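Local coordinates for SusD-like carbohydrate binding protein BF1063 (Bacteroides fragilis NCTC 9343, PDB 3I4G) that probably binds carbohydrate at the cell outer membrane as a SusD-like protein, at residues V40-S45 / G276-V281; Q237-P242 / V384-E389; T264-H269 / R363-E368. All blocks are in the same frame, centred on the assembly; numbering follows the deposited sequence.

From the N terminus, residues 40-45, in the loop between helices 21-33 and 50-54, open interaction 1, which closes a loop of 230 residues by meeting 276-281. Inside that loop the chain opens the other two contacts, at 237-242 and 264-269, and both are completed only after 281, so each crosses interaction 1. Interaction 3 (264-269 with 363-368) lies wholly within the span of interaction 2 (237-242 with 384-389). Interactions 1 and 3 meet at His269 and Gln268, and interactions 2 and 3 touch through Phe240, Tyr241 and Pro242. Together they join the loop at 40-45, helix 266-270 and the corner between strand 380-386 and helix 387-400.

Interaction 1 (V40-S45 / G276-V281); sequences VEYNPS and GGWSLV
Tyr42 and Trp278 cross at about a right angle, and the phenol reaches the far end of the indole with its oxygen leading. Tyr42 OH lies 3.6 Å from CH2 of Trp278 and almost as close to its neighbour CZ3, while one ring carbon follows behind, Tyr42 CE1 to Trp278 CZ3 at 4.0 Å. Val40 adds a single methyl group at the same corner of the indole, with its CG1 4.1 Å from Trp278 CZ3; CG1 is anti to the backbone N (chi1 172°), which turns this branch toward the tryptophan. No hydrogen bond spans the two segments. The main chains stay well apart, the nearest CA atoms being those of Tyr42 and Leu280 at 10.3 Å, and side-chain ends do all the bridging. In the SusD-like fold this surface contact brings a loop of the N-terminal part against the loop that follows helix 266-270, and His269 of that helix completes the group: its ring meets Trp278 edge-to-face and Tyr42 with the planes at about 80°. A buffer molecule, HEPES, lies about 3 Å from the Trp278 side chain and is hydrogen-bonded to His269 NE2, consistent with a small surface pocket, although its presence probably reflects the crystallisation liquor. Arg66 and Arg67 hold the backbone carbonyl oxygens of Trp278 and Tyr42, respectively. Within 40-45, Ser45 OG donates to Glu41 OE1 at 2.7 Å, and Glu41 OE1 receives it on its syn lone pair, on the side of OE2; that second oxygen is hydrogen-bonded to Ser49 OG and to the backbone N of His51 in helix 50-54.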
# COMPACT_ATOMS: atom_id res chain seq x y z
N VAL A 40 7.77 -13.00 -10.66
CA VAL A 40 8.16 -13.02 -9.26
C VAL A 40 9.30 -12.07 -9.00
O VAL A 40 10.27 -12.01 -9.79
CB VAL A 40 8.56 -14.43 -8.87
CG1 VAL A 40 9.16 -14.51 -7.47
CG2 VAL A 40 7.32 -15.37 -8.99
N GLU A 41 9.19 -11.32 -7.91
CA GLU A 41 10.29 -10.45 -7.46
C GLU A 41 10.53 -10.74 -6.00
O GLU A 41 9.60 -10.98 -5.24
CB GLU A 41 9.99 -8.99 -7.71
CG GLU A 41 8.77 -8.46 -7.03
CD GLU A 41 8.53 -6.99 -7.22
OE1 GLU A 41 9.12 -6.37 -8.14
OE2 GLU A 41 7.77 -6.40 -6.41
N TYR A 42 11.80 -10.69 -5.60
CA TYR A 42 12.23 -11.00 -4.24
C TYR A 42 12.53 -9.76 -3.44
O TYR A 42 12.94 -9.85 -2.28
CB TYR A 42 13.43 -11.94 -4.28
CG TYR A 42 13.06 -13.25 -4.95
CD1 TYR A 42 12.30 -14.20 -4.27
CD2 TYR A 42 13.40 -13.50 -6.28
CE1 TYR A 42 11.94 -15.39 -4.90
CE2 TYR A 42 13.01 -14.69 -6.89
CZ TYR A 42 12.29 -15.60 -6.18
OH TYR A 42 11.91 -16.82 -6.78
N ASN A 43 12.25 -8.60 -4.03
CA ASN A 43 12.46 -7.30 -3.44
C ASN A 43 11.67 -6.31 -4.27
O ASN A 43 11.22 -6.65 -5.37
CB ASN A 43 13.95 -6.98 -3.37
CG ASN A 43 14.67 -7.33 -4.61
OD1 ASN A 43 14.43 -6.76 -5.68
ND2 ASN A 43 15.51 -8.38 -4.50
N PRO A 44 11.50 -5.08 -3.79
CA PRO A 44 10.74 -4.11 -4.58
C PRO A 44 11.38 -3.77 -5.90
O PRO A 44 12.59 -3.62 -5.96
CB PRO A 44 10.74 -2.86 -3.68
CG PRO A 44 10.86 -3.40 -2.30
CD PRO A 44 11.85 -4.54 -2.47
N SER A 45 10.59 -3.64 -6.95
CA SER A 45 11.04 -3.08 -8.20
C SER A 45 10.49 -1.68 -8.41
O SER A 45 10.91 -0.99 -9.34
CB SER A 45 10.66 -3.95 -9.40
OG SER A 45 9.27 -4.08 -9.51
N GLY A 276 -0.57 -23.69 -4.55
CA GLY A 276 0.68 -23.52 -5.31
C GLY A 276 1.59 -22.42 -4.89
O GLY A 276 2.58 -22.16 -5.59
N GLY A 277 1.32 -21.77 -3.76
CA GLY A 277 2.09 -20.59 -3.37
C GLY A 277 3.02 -20.78 -2.21
O GLY A 277 3.01 -21.81 -1.54
N TRP A 278 3.81 -19.74 -1.91
CA TRP A 278 4.87 -19.78 -0.91
C TRP A 278 4.51 -19.10 0.42
O TRP A 278 5.36 -19.02 1.32
CB TRP A 278 6.14 -19.16 -1.50
CG TRP A 278 6.67 -19.88 -2.72
CD1 TRP A 278 6.52 -21.21 -3.02
CD2 TRP A 278 7.49 -19.33 -3.74
NE1 TRP A 278 7.19 -21.51 -4.19
CE2 TRP A 278 7.79 -20.37 -4.66
CE3 TRP A 278 7.97 -18.04 -3.99
CZ2 TRP A 278 8.59 -20.15 -5.80
CZ3 TRP A 278 8.76 -17.84 -5.12
CH2 TRP A 278 9.02 -18.87 -6.02
N SER A 279 3.29 -18.57 0.56
CA SER A 279 2.81 -18.00 1.83
C SER A 279 3.70 -16.90 2.37
O SER A 279 3.92 -16.81 3.57
CB SER A 279 2.64 -19.09 2.91
OG SER A 279 1.77 -20.13 2.47
N LEU A 280 4.19 -16.01 1.52
CA LEU A 280 5.10 -14.95 2.02
C LEU A 280 4.37 -13.89 2.84
O LEU A 280 4.93 -13.37 3.79
CB LEU A 280 5.87 -14.32 0.87
CG LEU A 280 6.94 -13.29 1.28
CD1 LEU A 280 7.92 -13.87 2.28
CD2 LEU A 280 7.69 -12.71 0.08
N VAL A 281 3.14 -13.54 2.45
CA VAL A 281 2.32 -12.46 3.09
C VAL A 281 1.47 -13.01 4.22
O VAL A 281 0.61 -13.83 3.97
CB VAL A 281 1.43 -11.76 2.05
CG1 VAL A 281 0.65 -10.64 2.72
CG2 VAL A 281 2.27 -11.26 0.90

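Interaction 2 (Q237-P242 / V384-E389); sequences QELFYP and VIRYAE
The corner where strand 380-386 turns into helix 387-400 carries a buried arginine, the N-cap residue Arg386, and Leu239 and Phe240 pack against its side chain from the loop after helix 214-227. The strand reaches the corner through a classic beta bulge, with Val384 and Ile385 both opposite Phe253. Phe240 brings the outer end of its ring to the guanidinium: CZ lies over one face of the group, 3.6 Å from Arg386 NE, with CE1 of Phe240 equally close to that nitrogen. The ring and guanidinium planes stand 89° apart, and Arg386 NH2 lies in the ring plane at its edge. Leu239 comes in beside it, with CD1 3.6 Å from Arg386 NH1, while Leu239 CB sits 3.7 Å above the centre of the Phe240 ring. A bend in the arginine chain at chi3 (-68°) turns its head into this corner. Outside the two segments, Glu250 and Glu447 form salt bridges with NH1 of Arg386, and Glu451, which also pairs with Lys364 NZ, forms one with NH2. These carboxylates probably favour the charged form of the buried arginine and fix its rotation, whereas the leucine and phenylalanine fill the space beside it through van der Waals contact alone.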
# COMPACT_ATOMS: atom_id res chain seq x y z
N GLN A 237 -14.58 -6.73 -2.71
CA GLN A 237 -13.60 -7.71 -3.23
C GLN A 237 -13.19 -7.45 -4.66
O GLN A 237 -12.01 -7.60 -5.03
CB GLN A 237 -14.15 -9.14 -3.13
CG GLN A 237 -14.34 -9.64 -1.72
CD GLN A 237 -14.78 -11.06 -1.70
OE1 GLN A 237 -15.98 -11.34 -1.89
NE2 GLN A 237 -13.87 -11.97 -1.41
N GLU A 238 -14.15 -7.03 -5.47
CA GLU A 238 -13.95 -6.83 -6.90
C GLU A 238 -13.09 -5.64 -7.24
O GLU A 238 -12.61 -5.54 -8.36
CB GLU A 238 -15.32 -6.76 -7.64
CG GLU A 238 -15.92 -8.17 -7.77
CD GLU A 238 -17.31 -8.21 -8.35
OE1 GLU A 238 -17.87 -7.17 -8.68
OE2 GLU A 238 -17.84 -9.35 -8.49
N LEU A 239 -12.84 -4.77 -6.28
CA LEU A 239 -11.86 -3.69 -6.46
C LEU A 239 -10.47 -4.22 -6.72
O LEU A 239 -9.67 -3.50 -7.32
CB LEU A 239 -11.79 -2.82 -5.21
CG LEU A 239 -13.04 -2.02 -4.87
CD1 LEU A 239 -12.89 -1.44 -3.46
CD2 LEU A 239 -13.32 -0.95 -5.93
N PHE A 240 -10.20 -5.45 -6.31
CA PHE A 240 -8.84 -5.98 -6.29
C PHE A 240 -8.65 -7.13 -7.22
O PHE A 240 -7.64 -7.85 -7.11
CB PHE A 240 -8.48 -6.36 -4.85
CG PHE A 240 -8.84 -5.28 -3.85
CD1 PHE A 240 -8.05 -4.17 -3.70
CD2 PHE A 240 -9.97 -5.38 -3.07
CE1 PHE A 240 -8.37 -3.18 -2.84
CE2 PHE A 240 -10.30 -4.38 -2.16
CZ PHE A 240 -9.50 -3.26 -2.05
N TYR A 241 -9.57 -7.31 -8.17
CA TYR A 241 -9.54 -8.44 -9.10
C TYR A 241 -9.28 -7.97 -10.52
O TYR A 241 -9.75 -6.90 -10.90
CB TYR A 241 -10.86 -9.20 -9.09
CG TYR A 241 -11.30 -9.88 -7.84
CD1 TYR A 241 -10.45 -10.20 -6.79
CD2 TYR A 241 -12.62 -10.29 -7.75
CE1 TYR A 241 -10.92 -10.88 -5.66
CE2 TYR A 241 -13.08 -10.97 -6.67
CZ TYR A 241 -12.22 -11.27 -5.64
OH TYR A 241 -12.73 -11.98 -4.55
N PRO A 242 -8.55 -8.75 -11.31
CA PRO A 242 -8.30 -8.32 -12.68
C PRO A 242 -9.56 -8.17 -13.56
O PRO A 242 -9.61 -7.26 -14.39
CB PRO A 242 -7.35 -9.41 -13.22
CG PRO A 242 -7.33 -10.49 -12.30
CD PRO A 242 -7.80 -9.96 -10.97
N VAL A 384 -3.71 1.71 -6.42
CA VAL A 384 -2.78 2.61 -5.74
C VAL A 384 -3.57 3.71 -5.04
O VAL A 384 -3.28 4.07 -3.90
CB VAL A 384 -1.77 3.17 -6.75
CG1 VAL A 384 -0.84 4.13 -6.04
CG2 VAL A 384 -0.95 2.04 -7.37
N ILE A 385 -4.57 4.28 -5.72
CA ILE A 385 -5.45 5.28 -5.15
C ILE A 385 -6.89 4.86 -5.40
O ILE A 385 -7.32 4.71 -6.54
CB ILE A 385 -5.26 6.69 -5.77
CG1 ILE A 385 -3.82 7.20 -5.62
CG2 ILE A 385 -6.28 7.70 -5.20
CD1 ILE A 385 -3.34 7.48 -4.18
N ARG A 386 -7.62 4.66 -4.31
CA ARG A 386 -9.05 4.35 -4.33
C ARG A 386 -9.84 5.54 -3.81
O ARG A 386 -9.42 6.26 -2.89
CB ARG A 386 -9.37 3.10 -3.49
CG ARG A 386 -8.69 1.87 -3.98
CD ARG A 386 -9.28 0.57 -3.46
NE ARG A 386 -9.12 0.27 -2.03
CZ ARG A 386 -10.09 0.35 -1.10
NH1 ARG A 386 -11.27 0.93 -1.32
NH2 ARG A 386 -9.83 -0.12 0.11
N TYR A 387 -11.04 5.70 -4.36
CA TYR A 387 -11.92 6.79 -3.89
C TYR A 387 -12.22 6.66 -2.38
O TYR A 387 -12.41 7.65 -1.72
CB TYR A 387 -13.20 6.85 -4.71
CG TYR A 387 -14.05 8.10 -4.54
CD1 TYR A 387 -13.52 9.35 -4.75
CD2 TYR A 387 -15.40 8.01 -4.21
CE1 TYR A 387 -14.30 10.48 -4.65
CE2 TYR A 387 -16.18 9.13 -4.11
CZ TYR A 387 -15.63 10.34 -4.32
OH TYR A 387 -16.42 11.49 -4.26
N ALA A 388 -12.28 5.44 -1.83
CA ALA A 388 -12.48 5.35 -0.39
C ALA A 388 -11.38 6.06 0.39
O ALA A 388 -11.65 6.66 1.42
CB ALA A 388 -12.53 3.93 0.05
N GLU A 389 -10.13 6.00 -0.09
CA GLU A 389 -9.06 6.71 0.59
C GLU A 389 -9.27 8.22 0.45
O GLU A 389 -8.99 8.99 1.37
CB GLU A 389 -7.69 6.33 0.04
CG GLU A 389 -6.58 7.10 0.78
CD GLU A 389 -5.19 6.96 0.21
OE1 GLU A 389 -4.94 6.03 -0.57
OE2 GLU A 389 -4.33 7.82 0.56

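Interaction 3 (T264-H269 / R363-E368); sequences TGLPQH and RKYFEE. With EDO (1,2-ethanediol), chain C.
Tyr365, whose CB meets Leu266 CD2 at 4.1 Å, has a positive phi of 85° because it holds the third position of a type II beta turn from Arg363 to Phe366, a place more often taken by glycine. The turn sets the CB of Tyr365 and the ring of Phe366 against the start of helix 266-270. Leu266 and Phe366 cross at about a right angle: the end of the phenyl ring approaches the branch point of the leucine, with CZ of Phe366 4.0 Å from CG of Leu266. Next to it, CE1 of Phe366 lies 3.9 Å from Pro267 CA in the first turn of the helix. Leu266 CG is anti to its own nitrogen (chi1 180°), which extends the branched end toward the beta turn. Before the helix, Thr264 OG1 accepts from Leu266 N at 2.9 Å in an ST turn. On the other segment, Arg363 NH1 and Glu368 OE2 form a salt bridge of 2.9 Å nearly in the guanidinium plane. An ethanediol, probably from the crystallisation liquor, lies alongside the contact; its O2 accepts from Glu367 N at 2.8 Å, and its O1 is 3.6 Å from Pro267 CG. It is also hydrogen-bonded to the carbonyl oxygen of Asn379. Across the segments themselves the contact is apolar: Thr264 OG1, Arg363 and Lys364 NZ find partners in their own segment or in other parts of the chain, so cohesion here depends on the fit of leucine and proline against the Phe366 ring and the CB of Tyr365.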
# COMPACT_ATOMS: atom_id res chain seq x y z
N THR A 264 1.88 -10.67 -13.01
CA THR A 264 2.28 -10.57 -11.61
C THR A 264 2.66 -11.93 -11.02
O THR A 264 2.07 -12.95 -11.35
CB THR A 264 1.20 -9.91 -10.72
OG1 THR A 264 1.70 -9.94 -9.37
CG2 THR A 264 -0.18 -10.63 -10.79
N GLY A 265 3.72 -11.94 -10.22
CA GLY A 265 4.09 -13.12 -9.46
C GLY A 265 3.50 -13.15 -8.06
O GLY A 265 3.86 -14.03 -7.27
N LEU A 266 2.60 -12.22 -7.74
CA LEU A 266 2.01 -12.17 -6.42
C LEU A 266 1.36 -13.51 -6.04
O LEU A 266 1.52 -13.95 -4.91
CB LEU A 266 1.00 -11.01 -6.27
CG LEU A 266 0.33 -10.89 -4.91
CD1 LEU A 266 1.36 -10.66 -3.76
CD2 LEU A 266 -0.71 -9.78 -4.97
N PRO A 267 0.62 -14.18 -6.95
CA PRO A 267 0.06 -15.48 -6.55
C PRO A 267 1.12 -16.51 -6.13
O PRO A 267 0.96 -17.19 -5.10
CB PRO A 267 -0.70 -15.92 -7.79
CG PRO A 267 -1.02 -14.62 -8.49
CD PRO A 267 0.23 -13.82 -8.32
N GLN A 268 2.19 -16.65 -6.90
CA GLN A 268 3.23 -17.58 -6.50
C GLN A 268 3.73 -17.25 -5.12
O GLN A 268 4.03 -18.15 -4.29
CB GLN A 268 4.39 -17.50 -7.50
CG GLN A 268 5.61 -18.34 -7.11
CD GLN A 268 5.36 -19.81 -7.19
OE1 GLN A 268 5.57 -20.41 -8.25
NE2 GLN A 268 4.83 -20.40 -6.12
N HIS A 269 3.90 -15.97 -4.84
CA HIS A 269 4.44 -15.57 -3.58
C HIS A 269 3.50 -15.63 -2.41
O HIS A 269 3.95 -15.96 -1.31
CB HIS A 269 5.02 -14.13 -3.63
CG HIS A 269 6.50 -14.10 -3.46
ND1 HIS A 269 7.33 -13.29 -4.22
CD2 HIS A 269 7.31 -14.77 -2.61
CE1 HIS A 269 8.58 -13.50 -3.85
NE2 HIS A 269 8.60 -14.40 -2.88
N ARG A 363 -6.46 -12.82 1.59
CA ARG A 363 -7.49 -13.14 0.57
C ARG A 363 -7.55 -12.05 -0.50
O ARG A 363 -7.83 -12.33 -1.67
CB ARG A 363 -8.87 -13.31 1.23
CG ARG A 363 -9.89 -13.94 0.30
CD ARG A 363 -11.29 -13.97 0.85
NE ARG A 363 -11.50 -14.88 1.98
CZ ARG A 363 -11.82 -16.16 1.87
NH1 ARG A 363 -11.85 -16.76 0.68
NH2 ARG A 363 -12.05 -16.88 2.95
N LYS A 364 -7.34 -10.80 -0.11
CA LYS A 364 -7.39 -9.66 -1.03
C LYS A 364 -6.46 -9.89 -2.20
O LYS A 364 -5.38 -10.45 -2.03
CB LYS A 364 -7.03 -8.38 -0.30
CG LYS A 364 -7.25 -7.10 -1.10
CD LYS A 364 -7.10 -5.84 -0.25
CE LYS A 364 -8.35 -5.54 0.61
NZ LYS A 364 -8.23 -4.31 1.45
N TYR A 365 -6.92 -9.46 -3.39
CA TYR A 365 -6.22 -9.49 -4.69
C TYR A 365 -6.33 -10.81 -5.45
O TYR A 365 -5.85 -10.89 -6.58
CB TYR A 365 -4.74 -9.10 -4.53
CG TYR A 365 -4.46 -7.75 -3.96
CD1 TYR A 365 -4.71 -6.58 -4.69
CD2 TYR A 365 -3.92 -7.61 -2.69
CE1 TYR A 365 -4.46 -5.33 -4.15
CE2 TYR A 365 -3.70 -6.36 -2.14
CZ TYR A 365 -3.94 -5.23 -2.88
OH TYR A 365 -3.66 -4.01 -2.35
N PHE A 366 -6.98 -11.80 -4.87
CA PHE A 366 -7.11 -13.14 -5.51
C PHE A 366 -8.52 -13.43 -5.94
O PHE A 366 -9.40 -13.63 -5.12
CB PHE A 366 -6.55 -14.23 -4.57
CG PHE A 366 -5.11 -13.99 -4.18
CD1 PHE A 366 -4.11 -13.88 -5.15
CD2 PHE A 366 -4.74 -13.83 -2.88
CE1 PHE A 366 -2.81 -13.60 -4.80
CE2 PHE A 366 -3.43 -13.55 -2.54
CZ PHE A 366 -2.46 -13.45 -3.49
N GLU A 367 -8.73 -13.40 -7.26
CA GLU A 367 -10.03 -13.66 -7.88
C GLU A 367 -10.24 -15.16 -7.89
O GLU A 367 -9.94 -15.82 -8.89
CB GLU A 367 -10.03 -13.02 -9.28
CG GLU A 367 -11.35 -13.13 -10.04
CD GLU A 367 -11.31 -12.44 -11.40
OE1 GLU A 367 -10.66 -11.40 -11.59
OE2 GLU A 367 -11.96 -12.94 -12.33
N GLU A 368 -10.86 -15.68 -6.83
CA GLU A 368 -10.88 -17.10 -6.54
C GLU A 368 -11.64 -17.98 -7.50
O GLU A 368 -11.30 -19.13 -7.64
CB GLU A 368 -11.48 -17.34 -5.14
CG GLU A 368 -10.66 -16.69 -4.03
CD GLU A 368 -11.40 -16.78 -2.71
OE1 GLU A 368 -11.74 -17.89 -2.30
OE2 GLU A 368 -11.62 -15.71 -2.05
C1 EDO C . -4.26 -13.27 -9.61
O1 EDO C . -3.39 -12.12 -9.60
C2 EDO C . -5.67 -12.70 -9.54
O2 EDO C . -6.52 -13.69 -8.99